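Side-chain contacts in RNA polymerase sigma factor (PDB 5UXX), which probably directs RNA polymerase to its promoters as an ECF member of the sigma-70 family, binding DNA and regulating which genes are transcribed: residues L14-L19 and D35-T40; R20-S25 and T63-E68; K6-E11 and S55-W60; I121-A126 and A135-C140. All coordinates share one frame; numbering follows the deposited sequence.

Contact 1 of 4, residues L14-L19 and D35-T40; sequences LVLPAL and DLVQDT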
loop_
_atom_site.group_PDB
_atom_site.type_symbol
_atom_site.label_atom_id
_atom_site.label_comp_id
_atom_site.label_asym_id
_atom_site.label_seq_id
_atom_site.Cartn_x
_atom_site.Cartn_y
_atom_site.Cartn_z
ATOM N N LEU A 14 9.548 9.165 7.867
ATOM C CA LEU A 14 8.182 9.661 7.986
ATOM C C LEU A 14 7.203 8.828 7.162
ATOM O O LEU A 14 6.078 8.572 7.589
ATOM C CB LEU A 14 8.097 11.123 7.544
ATOM C CG LEU A 14 8.691 12.202 8.450
ATOM C CD1 LEU A 14 8.220 13.574 7.989
ATOM C CD2 LEU A 14 8.321 11.961 9.905
ATOM N N VAL A 15 7.640 8.410 5.978
ATOM C CA VAL A 15 6.763 7.741 5.025
ATOM C C VAL A 15 6.777 6.223 5.219
ATOM O O VAL A 15 5.814 5.531 4.884
ATOM C CB VAL A 15 7.177 8.082 3.572
ATOM C CG1 VAL A 15 6.237 7.435 2.563
ATOM C CG2 VAL A 15 7.200 9.587 3.374
ATOM N N LEU A 16 7.867 5.724 5.790
ATOM C CA LEU A 16 8.104 4.287 5.920
ATOM C C LEU A 16 6.955 3.485 6.564
ATOM O O LEU A 16 6.631 2.399 6.081
ATOM C CB LEU A 16 9.405 4.047 6.694
ATOM C CG LEU A 16 10.124 2.726 6.422
ATOM C CD1 LEU A 16 10.022 2.351 4.951
ATOM C CD2 LEU A 16 11.582 2.817 6.848
ATOM N N PRO A 17 6.338 3.998 7.650
ATOM C CA PRO A 17 5.217 3.228 8.208
ATOM C C PRO A 17 4.027 3.100 7.257
ATOM O O PRO A 17 3.422 2.031 7.177
ATOM C CB PRO A 17 4.820 4.036 9.448
ATOM C CG PRO A 17 6.044 4.774 9.822
ATOM C CD PRO A 17 6.694 5.133 8.523
ATOM N N ALA A 18 3.697 4.178 6.553
ATOM C CA ALA A 18 2.589 4.156 5.605
ATOM C C ALA A 18 2.944 3.307 4.392
ATOM O O ALA A 18 2.084 2.644 3.810
ATOM C CB ALA A 18 2.224 5.568 5.178
ATOM N N LEU A 19 4.217 3.341 4.012
ATOM C CA LEU A 19 4.717 2.546 2.899
ATOM C C LEU A 19 4.560 1.055 3.185
ATOM O O LEU A 19 4.191 0.277 2.304
ATOM C CB LEU A 19 6.183 2.881 2.621
ATOM C CG LEU A 19 6.795 2.289 1.353
ATOM C CD1 LEU A 19 6.136 2.881 0.115
ATOM C CD2 LEU A 19 8.298 2.515 1.327
ATOM N N ASP A 35 9.460 -7.923 2.459
ATOM C CA ASP A 35 10.554 -7.861 1.491
ATOM C C ASP A 35 10.295 -6.811 0.417
ATOM O O ASP A 35 11.227 -6.203 -0.110
ATOM C CB ASP A 35 10.778 -9.227 0.842
ATOM C CG ASP A 35 11.415 -10.223 1.789
ATOM O OD1 ASP A 35 11.982 -9.790 2.814
ATOM O OD2 ASP A 35 11.349 -11.439 1.508
ATOM N N LEU A 36 9.021 -6.616 0.096
ATOM C CA LEU A 36 8.607 -5.625 -0.890
ATOM C C LEU A 36 9.009 -4.216 -0.467
ATOM O O LEU A 36 9.459 -3.415 -1.287
ATOM C CB LEU A 36 7.096 -5.701 -1.107
ATOM C CG LEU A 36 6.502 -4.886 -2.256
ATOM C CD1 LEU A 36 7.163 -5.253 -3.573
ATOM C CD2 LEU A 36 5.001 -5.105 -2.325
ATOM N N VAL A 37 8.843 -3.919 0.818
ATOM C CA VAL A 37 9.240 -2.628 1.367
ATOM C C VAL A 37 10.755 -2.461 1.298
ATOM O O VAL A 37 11.259 -1.401 0.922
ATOM C CB VAL A 37 8.774 -2.470 2.826
ATOM C CG1 VAL A 37 9.220 -1.127 3.384
ATOM C CG2 VAL A 37 7.266 -2.610 2.917
ATOM N N GLN A 38 11.471 -3.518 1.668
ATOM C CA GLN A 38 12.930 -3.526 1.634
ATOM C C GLN A 38 13.466 -3.200 0.241
ATOM O O GLN A 38 14.352 -2.359 0.090
ATOM C CB GLN A 38 13.462 -4.883 2.102
ATOM C CG GLN A 38 14.934 -4.880 2.470
ATOM C CD GLN A 38 15.358 -6.145 3.187
ATOM O OE1 GLN A 38 15.265 -6.240 4.411
ATOM N NE2 GLN A 38 15.830 -7.127 2.427
ATOM N N ASP A 39 12.924 -3.871 -0.771
ATOM C CA ASP A 39 13.342 -3.647 -2.152
ATOM C C ASP A 39 13.027 -2.225 -2.605
ATOM O O ASP A 39 13.789 -1.623 -3.359
ATOM C CB ASP A 39 12.670 -4.653 -3.089
ATOM C CG ASP A 39 13.130 -6.078 -2.844
ATOM O OD1 ASP A 39 14.207 -6.263 -2.240
ATOM O OD2 ASP A 39 12.415 -7.014 -3.260
ATOM N N THR A 40 11.902 -1.695 -2.138
ATOM C CA THR A 40 11.487 -0.341 -2.486
ATOM C C THR A 40 12.461 0.684 -1.914
ATOM O O THR A 40 12.840 1.642 -2.588
ATOM C CB THR A 40 10.066 -0.038 -1.975
ATOM O OG1 THR A 40 9.136 -0.938 -2.590
ATOM C CG2 THR A 40 9.670 1.394 -2.304
#
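Leu19 and Leu16, one turn apart on helix 7-26, meet Val37 and Thr40 of helix 33-46, and no hydrogen bond crosses between the segments. In Leu19 the bond from CA to CB points at helix 33-46, yet neither CB nor CG touches it; the methyls make the contact. With CG anti to the backbone N (chi1 -171°), the branch is carried on to where its two methyls divide the work. CD2 meets Thr40 CG2 tip to tip at 4.0 Å and lies 4.3 Å from Val37 CG1, whereas CD1 turns to helix 57-81. A branched leucine suits this place because one side chain can serve two helices.

Leu16 adds its CD1, 3.9 Å from Val37 CG1, the two side chains meeting at a slant. Thr40 can offer a methyl here because its hydroxyl is used at home: OG1 donates to Leu36 O at 2.8 Å. That carbonyl also takes the bond from Thr40 N, the two donors coming from opposite faces of its plane.

The helices run roughly antiparallel, at 145°, with axes 11.0 Å apart. Leu19 and Thr40 both rest on Leu65 of helix 57-81, while apolar side chains of another protein chain pack on Leu16 and Val37.

Contact 2 of 4, residues R20-S25 and T63-E68; sequences RAFAIS and TILRNE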
loop_
_atom_site.group_PDB
_atom_site.type_symbol
_atom_site.label_atom_id
_atom_site.label_comp_id
_atom_site.label_asym_id
_atom_site.label_seq_id
_atom_site.Cartn_x
_atom_site.Cartn_y
_atom_site.Cartn_z
ATOM N N ARG A 20 4.844 0.664 4.424
ATOM C CA ARG A 20 4.703 -0.723 4.847
ATOM C C ARG A 20 3.238 -1.151 4.867
ATOM O O ARG A 20 2.903 -2.265 4.464
ATOM C CB ARG A 20 5.332 -0.928 6.227
ATOM C CG ARG A 20 5.134 -2.323 6.799
ATOM C CD ARG A 20 5.829 -2.472 8.142
ATOM N NE ARG A 20 5.451 -3.706 8.822
ATOM C CZ ARG A 20 4.386 -3.829 9.608
ATOM N NH1 ARG A 20 3.591 -2.789 9.818
ATOM N NH2 ARG A 20 4.116 -4.992 10.186
ATOM N N ALA A 21 2.372 -0.260 5.342
ATOM C CA ALA A 21 0.938 -0.527 5.388
ATOM C C ALA A 21 0.374 -0.709 3.983
ATOM O O ALA A 21 -0.532 -1.513 3.764
ATOM C CB ALA A 21 0.210 0.597 6.109
ATOM N N PHE A 22 0.919 0.049 3.037
ATOM C CA PHE A 22 0.515 -0.045 1.640
ATOM C C PHE A 22 0.888 -1.403 1.059
ATOM O O PHE A 22 0.106 -2.011 0.329
ATOM C CB PHE A 22 1.158 1.079 0.825
ATOM C CG PHE A 22 0.750 1.093 -0.621
ATOM C CD1 PHE A 22 -0.587 1.133 -0.979
ATOM C CD2 PHE A 22 1.708 1.083 -1.624
ATOM C CE1 PHE A 22 -0.964 1.150 -2.310
ATOM C CE2 PHE A 22 1.338 1.101 -2.957
ATOM C CZ PHE A 22 -0.001 1.136 -3.300
ATOM N N ALA A 23 2.088 -1.871 1.389
ATOM C CA ALA A 23 2.577 -3.155 0.903
ATOM C C ALA A 23 1.736 -4.311 1.438
ATOM O O ALA A 23 1.402 -5.238 0.701
ATOM C CB ALA A 23 4.035 -3.344 1.287
ATOM N N ILE A 24 1.398 -4.250 2.721
ATOM C CA ILE A 24 0.595 -5.289 3.355
ATOM C C ILE A 24 -0.820 -5.310 2.780
ATOM O O ILE A 24 -1.382 -6.375 2.523
ATOM C CB ILE A 24 0.543 -5.096 4.887
ATOM C CG1 ILE A 24 1.908 -5.410 5.502
ATOM C CG2 ILE A 24 -0.529 -5.976 5.512
ATOM C CD1 ILE A 24 2.037 -5.014 6.956
ATOM N N SER A 25 -1.383 -4.125 2.560
ATOM C CA SER A 25 -2.713 -4.002 1.971
ATOM C C SER A 25 -2.741 -4.542 0.545
ATOM O O SER A 25 -3.744 -5.099 0.097
ATOM C CB SER A 25 -3.170 -2.541 1.983
ATOM O OG SER A 25 -3.179 -2.016 3.298
ATOM N N THR A 63 4.736 4.702 -5.848
ATOM C CA THR A 63 4.828 4.297 -7.246
ATOM C C THR A 63 5.881 3.208 -7.436
ATOM O O THR A 63 5.661 2.238 -8.162
ATOM C CB THR A 63 5.166 5.493 -8.158
ATOM O OG1 THR A 63 4.192 6.527 -7.973
ATOM C CG2 THR A 63 5.178 5.066 -9.620
ATOM N N ILE A 64 7.024 3.375 -6.778
ATOM C CA ILE A 64 8.099 2.391 -6.852
ATOM C C ILE A 64 7.661 1.047 -6.274
ATOM O O ILE A 64 7.894 -0.001 -6.879
ATOM C CB ILE A 64 9.357 2.877 -6.108
ATOM C CG1 ILE A 64 9.926 4.126 -6.788
ATOM C CG2 ILE A 64 10.407 1.777 -6.052
ATOM C CD1 ILE A 64 11.103 4.738 -6.057
ATOM N N LEU A 65 7.013 1.085 -5.114
ATOM C CA LEU A 65 6.544 -0.133 -4.460
ATOM C C LEU A 65 5.455 -0.812 -5.285
ATOM O O LEU A 65 5.474 -2.031 -5.461
ATOM C CB LEU A 65 6.027 0.172 -3.049
ATOM C CG LEU A 65 5.752 -1.033 -2.141
ATOM C CD1 LEU A 65 6.116 -0.713 -0.701
ATOM C CD2 LEU A 65 4.298 -1.476 -2.227
ATOM N N ARG A 66 4.506 -0.020 -5.775
ATOM C CA ARG A 66 3.426 -0.539 -6.609
ATOM C C ARG A 66 3.952 -1.271 -7.840
ATOM O O ARG A 66 3.511 -2.377 -8.151
ATOM C CB ARG A 66 2.501 0.597 -7.053
ATOM C CG ARG A 66 1.689 0.253 -8.288
ATOM C CD ARG A 66 1.324 1.480 -9.099
ATOM N NE ARG A 66 0.999 1.127 -10.479
ATOM C CZ ARG A 66 -0.211 0.772 -10.899
ATOM N NH1 ARG A 66 -1.223 0.721 -10.047
ATOM N NH2 ARG A 66 -0.409 0.467 -12.174
ATOM N N ASN A 67 4.914 -0.659 -8.523
ATOM C CA ASN A 67 5.435 -1.217 -9.762
ATOM C C ASN A 67 6.281 -2.455 -9.508
ATOM O O ASN A 67 6.275 -3.395 -10.301
ATOM C CB ASN A 67 6.249 -0.168 -10.522
ATOM C CG ASN A 67 5.374 0.889 -11.168
ATOM O OD1 ASN A 67 4.228 0.625 -11.532
ATOM N ND2 ASN A 67 5.911 2.095 -11.315
ATOM N N GLU A 68 7.008 -2.451 -8.395
ATOM C CA GLU A 68 7.797 -3.609 -8.007
ATOM C C GLU A 68 6.885 -4.771 -7.634
ATOM O O GLU A 68 7.186 -5.925 -7.932
ATOM C CB GLU A 68 8.730 -3.265 -6.841
ATOM C CG GLU A 68 9.501 -4.454 -6.283
ATOM C CD GLU A 68 10.451 -5.076 -7.294
ATOM O OE1 GLU A 68 10.810 -4.400 -8.281
ATOM O OE2 GLU A 68 10.838 -6.248 -7.100
#
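Leu65 packs on Phe22 and Ala23 in a buried, wholly apolar helix-to-helix contact near the centre of the chain, where helix 7-26 runs beside helix 57-81 within sigma region 2. The segments are nearly parallel, 24° apart, and their axes lie 10.5 Å from each other. Small and large residues share the interface. Ala23 offers little more than CB, which lets Leu65 come close to the backbone: Leu65 CD1 is 3.9 Å from Ala23 CB, and Leu65 CD2 is as near to Ala23 CA.

The same CD2 methyl also lies 3.7 Å from Phe22 CD2, approaching the ring at a slant, as the two side chains overlap side by side, each reaching toward the other's helix. Phe22 has CG anti to the backbone N (chi1 -178°), which carries the ring across the gap toward helix 57-81, past Leu65 to Arg66. Its edge there faces Arg66, whose CB is 4.3 Å from Phe22 CE2 and near the ring plane. Only the aliphatic root of Arg66 takes part; its guanidinium leads away to a salt bridge with Glu119.

Phe22 stacks on Phe62 of helix 57-81 and also touches Ile122 of helix 115-125. Helix 33-46 closes another side, with Val37 on Ala23 and Leu36 on Leu65.

Contact 3 of 4, residues K6-E11 and S55-W60; sequences KDFKQE and SNLKAW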
loop_
_atom_site.group_PDB
_atom_site.type_symbol
_atom_site.label_atom_id
_atom_site.label_comp_id
_atom_site.label_asym_id
_atom_site.label_seq_id
_atom_site.Cartn_x
_atom_site.Cartn_y
_atom_site.Cartn_z
ATOM N N LYS A 6 21.414 13.990 5.529
ATOM C CA LYS A 6 20.518 13.220 6.382
ATOM C C LYS A 6 19.054 13.442 6.019
ATOM O O LYS A 6 18.186 12.668 6.415
ATOM C CB LYS A 6 20.754 13.582 7.851
ATOM N N ASP A 7 18.796 14.497 5.250
ATOM C CA ASP A 7 17.440 14.917 4.902
ATOM C C ASP A 7 16.592 13.861 4.200
ATOM O O ASP A 7 15.447 13.637 4.591
ATOM C CB ASP A 7 17.503 16.166 4.021
ATOM C CG ASP A 7 17.871 17.413 4.803
ATOM O OD1 ASP A 7 18.195 17.295 6.006
ATOM O OD2 ASP A 7 17.842 18.512 4.214
ATOM N N PHE A 8 17.136 13.219 3.171
ATOM C CA PHE A 8 16.382 12.196 2.455
ATOM C C PHE A 8 16.028 11.034 3.380
ATOM O O PHE A 8 14.922 10.497 3.322
ATOM C CB PHE A 8 17.159 11.686 1.241
ATOM C CG PHE A 8 16.407 10.669 0.431
ATOM C CD1 PHE A 8 15.330 11.051 -0.352
ATOM C CD2 PHE A 8 16.768 9.331 0.458
ATOM C CE1 PHE A 8 14.629 10.121 -1.097
ATOM C CE2 PHE A 8 16.071 8.397 -0.287
ATOM C CZ PHE A 8 15.000 8.791 -1.063
ATOM N N LYS A 9 16.976 10.653 4.229
ATOM C CA LYS A 9 16.762 9.590 5.204
ATOM C C LYS A 9 15.631 9.916 6.175
ATOM O O LYS A 9 14.786 9.069 6.468
ATOM C CB LYS A 9 18.048 9.325 5.987
ATOM C CG LYS A 9 17.888 8.324 7.117
ATOM C CD LYS A 9 19.021 8.450 8.118
ATOM C CE LYS A 9 18.761 7.608 9.354
ATOM N NZ LYS A 9 19.948 7.566 10.251
ATOM N N GLN A 10 15.620 11.148 6.670
ATOM C CA GLN A 10 14.615 11.579 7.634
ATOM C C GLN A 10 13.231 11.663 6.999
ATOM O O GLN A 10 12.222 11.412 7.658
ATOM C CB GLN A 10 15.007 12.928 8.238
ATOM C CG GLN A 10 16.248 12.862 9.116
ATOM C CD GLN A 10 16.561 14.179 9.793
ATOM O OE1 GLN A 10 16.816 15.185 9.132
ATOM N NE2 GLN A 10 16.546 14.180 11.121
ATOM N N GLU A 11 13.188 12.014 5.718
ATOM C CA GLU A 11 11.934 12.033 4.974
ATOM C C GLU A 11 11.375 10.623 4.807
ATOM O O GLU A 11 10.163 10.415 4.871
ATOM C CB GLU A 11 12.128 12.689 3.603
ATOM C CG GLU A 11 12.419 14.186 3.646
ATOM C CD GLU A 11 11.175 15.038 3.852
ATOM O OE1 GLU A 11 11.194 16.219 3.447
ATOM O OE2 GLU A 11 10.182 14.537 4.421
ATOM N N SER A 55 7.647 17.993 -5.742
ATOM C CA SER A 55 6.616 17.005 -6.038
ATOM C C SER A 55 6.309 16.149 -4.813
ATOM O O SER A 55 6.944 16.290 -3.769
ATOM C CB SER A 55 7.044 16.119 -7.211
ATOM O OG SER A 55 8.227 15.402 -6.906
ATOM N N ASN A 56 5.327 15.264 -4.947
ATOM C CA ASN A 56 4.901 14.416 -3.841
ATOM C C ASN A 56 5.848 13.239 -3.640
ATOM O O ASN A 56 5.902 12.326 -4.465
ATOM C CB ASN A 56 3.473 13.915 -4.074
ATOM C CG ASN A 56 2.834 13.358 -2.815
ATOM O OD1 ASN A 56 3.452 12.600 -2.068
ATOM N ND2 ASN A 56 1.584 13.737 -2.573
ATOM N N LEU A 57 6.594 13.265 -2.540
ATOM C CA LEU A 57 7.558 12.211 -2.244
ATOM C C LEU A 57 6.863 10.897 -1.912
ATOM O O LEU A 57 7.320 9.826 -2.314
ATOM C CB LEU A 57 8.468 12.626 -1.087
ATOM C CG LEU A 57 9.515 11.592 -0.668
ATOM C CD1 LEU A 57 10.486 11.319 -1.807
ATOM C CD2 LEU A 57 10.256 12.053 0.576
ATOM N N LYS A 58 5.759 10.986 -1.178
ATOM C CA LYS A 58 4.995 9.805 -0.797
ATOM C C LYS A 58 4.467 9.090 -2.036
ATOM O O LYS A 58 4.539 7.866 -2.133
ATOM C CB LYS A 58 3.841 10.185 0.133
ATOM C CG LYS A 58 3.184 9.003 0.827
ATOM C CD LYS A 58 1.971 9.441 1.632
ATOM C CE LYS A 58 2.332 10.528 2.633
ATOM N NZ LYS A 58 1.125 11.099 3.294
ATOM N N ALA A 59 3.947 9.862 -2.984
ATOM C CA ALA A 59 3.443 9.306 -4.234
ATOM C C ALA A 59 4.577 8.698 -5.055
ATOM O O ALA A 59 4.396 7.684 -5.729
ATOM C CB ALA A 59 2.721 10.375 -5.038
ATOM N N TRP A 60 5.743 9.331 -4.994
ATOM C CA TRP A 60 6.928 8.842 -5.689
ATOM C C TRP A 60 7.356 7.488 -5.132
ATOM O O TRP A 60 7.691 6.571 -5.883
ATOM C CB TRP A 60 8.069 9.855 -5.570
ATOM C CG TRP A 60 9.293 9.502 -6.360
ATOM C CD1 TRP A 60 9.451 9.601 -7.711
ATOM C CD2 TRP A 60 10.535 9.004 -5.846
ATOM N NE1 TRP A 60 10.711 9.191 -8.072
ATOM C CE2 TRP A 60 11.397 8.820 -6.946
ATOM C CE3 TRP A 60 11.001 8.694 -4.565
ATOM C CZ2 TRP A 60 12.698 8.340 -6.804
ATOM C CZ3 TRP A 60 12.293 8.217 -4.426
ATOM C CH2 TRP A 60 13.126 8.045 -5.539
#
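Phe8 and Glu11, on the opening turns of helix 7-26, meet Leu57 and Trp60 on the first turn of helix 57-81, joining two helices of the sigma region 2 bundle at the surface. Leu57 is the central residue. Its two methyls face different partners: CD2 lies 3.6 Å from Glu11 CB, and CD1 is 4.4 Å from Phe8 CE1, placed obliquely to that ring. CG is anti to the backbone N (chi1 179°), which carries both methyls out toward helix 7-26.

Glu11 makes its closest contact through CB. Beyond CB the chain bends at chi2 (-80°). Glutamate is at home at this exposed position because its methylene carbons can cover a methyl while the carboxylate stays at the surface. Phe8 is longer and reaches farther; its CZ comes within 4.4 Å of Trp60 CZ3. The indole atom lies at the edge of the phenyl ring, near its plane, whereas Phe8 CZ approaches the indole at an oblique angle.

Helix 57-81 begins here with Asn56 as its N-cap. Ala59 N donates to Asn56 OD1 at 2.9 Å, with an N-H...O angle of 162°, although the donor sits above the carbonyl plane of the amide. Asparagine suits the position because its short side chain can fold back on the first turn and accept from a backbone N-H that has no preceding turn to bond to. The two aromatic residues continue into a wider cluster: Phe51 meets Trp60 edge-to-face, and Trp45 of helix 33-46 meets the ring of Phe8.

Contact 4 of 4, residues I121-A126 and A135-C140; sequences IILIGA and AAICGC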
loop_
_atom_site.group_PDB
_atom_site.type_symbol
_atom_site.label_atom_id
_atom_site.label_comp_id
_atom_site.label_asym_id
_atom_site.label_seq_id
_atom_site.Cartn_x
_atom_site.Cartn_y
_atom_site.Cartn_z
ATOM N N ILE A 121 -8.876 1.943 -3.734
ATOM C CA ILE A 121 -9.566 2.251 -2.486
ATOM C C ILE A 121 -8.571 2.424 -1.337
ATOM O O ILE A 121 -8.846 3.134 -0.372
ATOM C CB ILE A 121 -10.611 1.161 -2.127
ATOM C CG1 ILE A 121 -11.559 1.660 -1.034
ATOM C CG2 ILE A 121 -9.938 -0.144 -1.721
ATOM C CD1 ILE A 121 -12.387 2.854 -1.447
ATOM N N ILE A 122 -7.411 1.783 -1.448
ATOM C CA ILE A 122 -6.353 1.953 -0.456
ATOM C C ILE A 122 -5.677 3.311 -0.619
ATOM O O ILE A 122 -5.473 4.034 0.356
ATOM C CB ILE A 122 -5.298 0.831 -0.551
ATOM C CG1 ILE A 122 -5.884 -0.492 -0.054
ATOM C CG2 ILE A 122 -4.066 1.180 0.268
ATOM C CD1 ILE A 122 -6.404 -0.432 1.367
ATOM N N LEU A 123 -5.334 3.653 -1.858
ATOM C CA LEU A 123 -4.675 4.923 -2.155
ATOM C C LEU A 123 -5.544 6.115 -1.770
ATOM O O LEU A 123 -5.059 7.092 -1.200
ATOM C CB LEU A 123 -4.311 5.005 -3.639
ATOM C CG LEU A 123 -3.169 4.113 -4.127
ATOM C CD1 LEU A 123 -3.023 4.223 -5.634
ATOM C CD2 LEU A 123 -1.867 4.479 -3.435
ATOM N N ILE A 124 -6.832 6.026 -2.082
ATOM C CA ILE A 124 -7.761 7.123 -1.833
ATOM C C ILE A 124 -8.339 7.086 -0.420
ATOM O O ILE A 124 -8.356 8.099 0.280
ATOM C CB ILE A 124 -8.921 7.103 -2.849
ATOM C CG1 ILE A 124 -8.397 7.390 -4.256
ATOM C CG2 ILE A 124 -9.986 8.119 -2.470
ATOM C CD1 ILE A 124 -7.829 8.784 -4.419
ATOM N N GLY A 125 -8.804 5.915 -0.002
ATOM C CA GLY A 125 -9.496 5.777 1.266
ATOM C C GLY A 125 -8.608 5.621 2.485
ATOM O O GLY A 125 -9.064 5.821 3.610
ATOM N N ALA A 126 -7.344 5.269 2.275
ATOM C CA ALA A 126 -6.452 4.992 3.396
ATOM C C ALA A 126 -5.132 5.759 3.334
ATOM O O ALA A 126 -4.633 6.223 4.359
ATOM C CB ALA A 126 -6.179 3.497 3.480
ATOM N N ALA A 135 -4.232 8.789 -9.551
ATOM C CA ALA A 135 -4.288 8.506 -10.980
ATOM C C ALA A 135 -2.884 8.423 -11.570
ATOM O O ALA A 135 -2.602 7.566 -12.407
ATOM C CB ALA A 135 -5.107 9.564 -11.701
ATOM N N ALA A 136 -2.010 9.322 -11.127
ATOM C CA ALA A 136 -0.623 9.338 -11.577
ATOM C C ALA A 136 0.107 8.071 -11.144
ATOM O O ALA A 136 0.894 7.509 -11.905
ATOM C CB ALA A 136 0.093 10.570 -11.048
ATOM N N ILE A 137 -0.156 7.633 -9.917
ATOM C CA ILE A 137 0.449 6.417 -9.384
ATOM C C ILE A 137 0.042 5.189 -10.197
ATOM O O ILE A 137 0.882 4.363 -10.551
ATOM C CB ILE A 137 0.063 6.198 -7.904
ATOM C CG1 ILE A 137 0.670 7.292 -7.026
ATOM C CG2 ILE A 137 0.515 4.827 -7.424
ATOM C CD1 ILE A 137 0.201 7.252 -5.588
ATOM N N CYS A 138 -1.247 5.084 -10.500
ATOM C CA CYS A 138 -1.770 3.924 -11.217
ATOM C C CYS A 138 -1.627 4.064 -12.729
ATOM O O CYS A 138 -1.900 3.122 -13.474
ATOM C CB CYS A 138 -3.238 3.695 -10.856
ATOM S SG CYS A 138 -3.522 3.329 -9.113
ATOM N N GLY A 139 -1.194 5.237 -13.179
ATOM C CA GLY A 139 -1.015 5.488 -14.597
ATOM C C GLY A 139 -2.316 5.447 -15.377
ATOM O O GLY A 139 -2.372 4.904 -16.482
ATOM N N CYS A 140 -3.368 6.018 -14.800
ATOM C CA CYS A 140 -4.671 6.056 -15.453
ATOM C C CYS A 140 -5.316 7.429 -15.308
ATOM O O CYS A 140 -4.743 8.333 -14.701
ATOM C CB CYS A 140 -5.593 4.980 -14.880
ATOM S SG CYS A 140 -6.030 5.223 -13.143
#
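Leu123 meets Ile137 and Cys138 inside the helical domain of sigma region 4, which belongs to the helix-turn-helix class of DNA-binding domains. Helix 131-138 is probably the first helix of that motif and helix 142-159 the recognition helix, as in other region 4 domains; helix 115-125, which bears Leu123, packs against both.

The contact is small and apolar. Leu123 has CG anti to the carbonyl carbon (chi1 -71°) and sends both methyls across to the next helix. CD1 lies 3.6 Å from Cys138 SG and 4.0 Å from Ile137 CG2, so one methyl rests against a sulfur and a methyl of neighbouring residues. CD2 takes the other branch of the isoleucine, 4.1 Å from Ile137 CD1, and the two side chains meet tip to tip. A beta-branched isoleucine suits the place because its two arms engage the two methyls of one leucine. Cysteine, being short and weakly polar, brings its sulfur close to a hydrocarbon without a bulky chain.

Around this pair the domain borders region 2: Phe62 of helix 57-81 touches Leu123, and Thr63 of the same helix touches Ile137. Phe129, in the loop between the two helices, lies against both Leu123 and Ile137.

Directly after Cys138 the helix ends in a Schellman motif. Gly139 is its C-prime residue, with a positive phi of 65° that glycine adopts easily for want of a side chain. Gly139 N makes a weak bond to Ala136 O, and Cys140 N reaches back to Ala135 O at 3.0 Å.

How the contacts relate
Contacts 1, 2 and 3 tie together helices 7-26, 33-46 and 57-81 of region 2. Contacts 1 and 2 lie closest, with centres about 7 Å apart, and meet where Leu19 CD1 is 3.7 Å from Leu65 CD1. Contact 3 lies toward the periphery, and contact 1 is nested within the loop it closes. Contact 4, in region 4, follows all three along the chain, yet its centre is only about 11 Å from that of contact 2, and Phe22 CE1 packs 3.6 Å from Leu123 CD2. The two regions therefore form one compact body here. Since they contact separate promoter elements in working sigma factors, this arrangement is probably not the DNA-bound one.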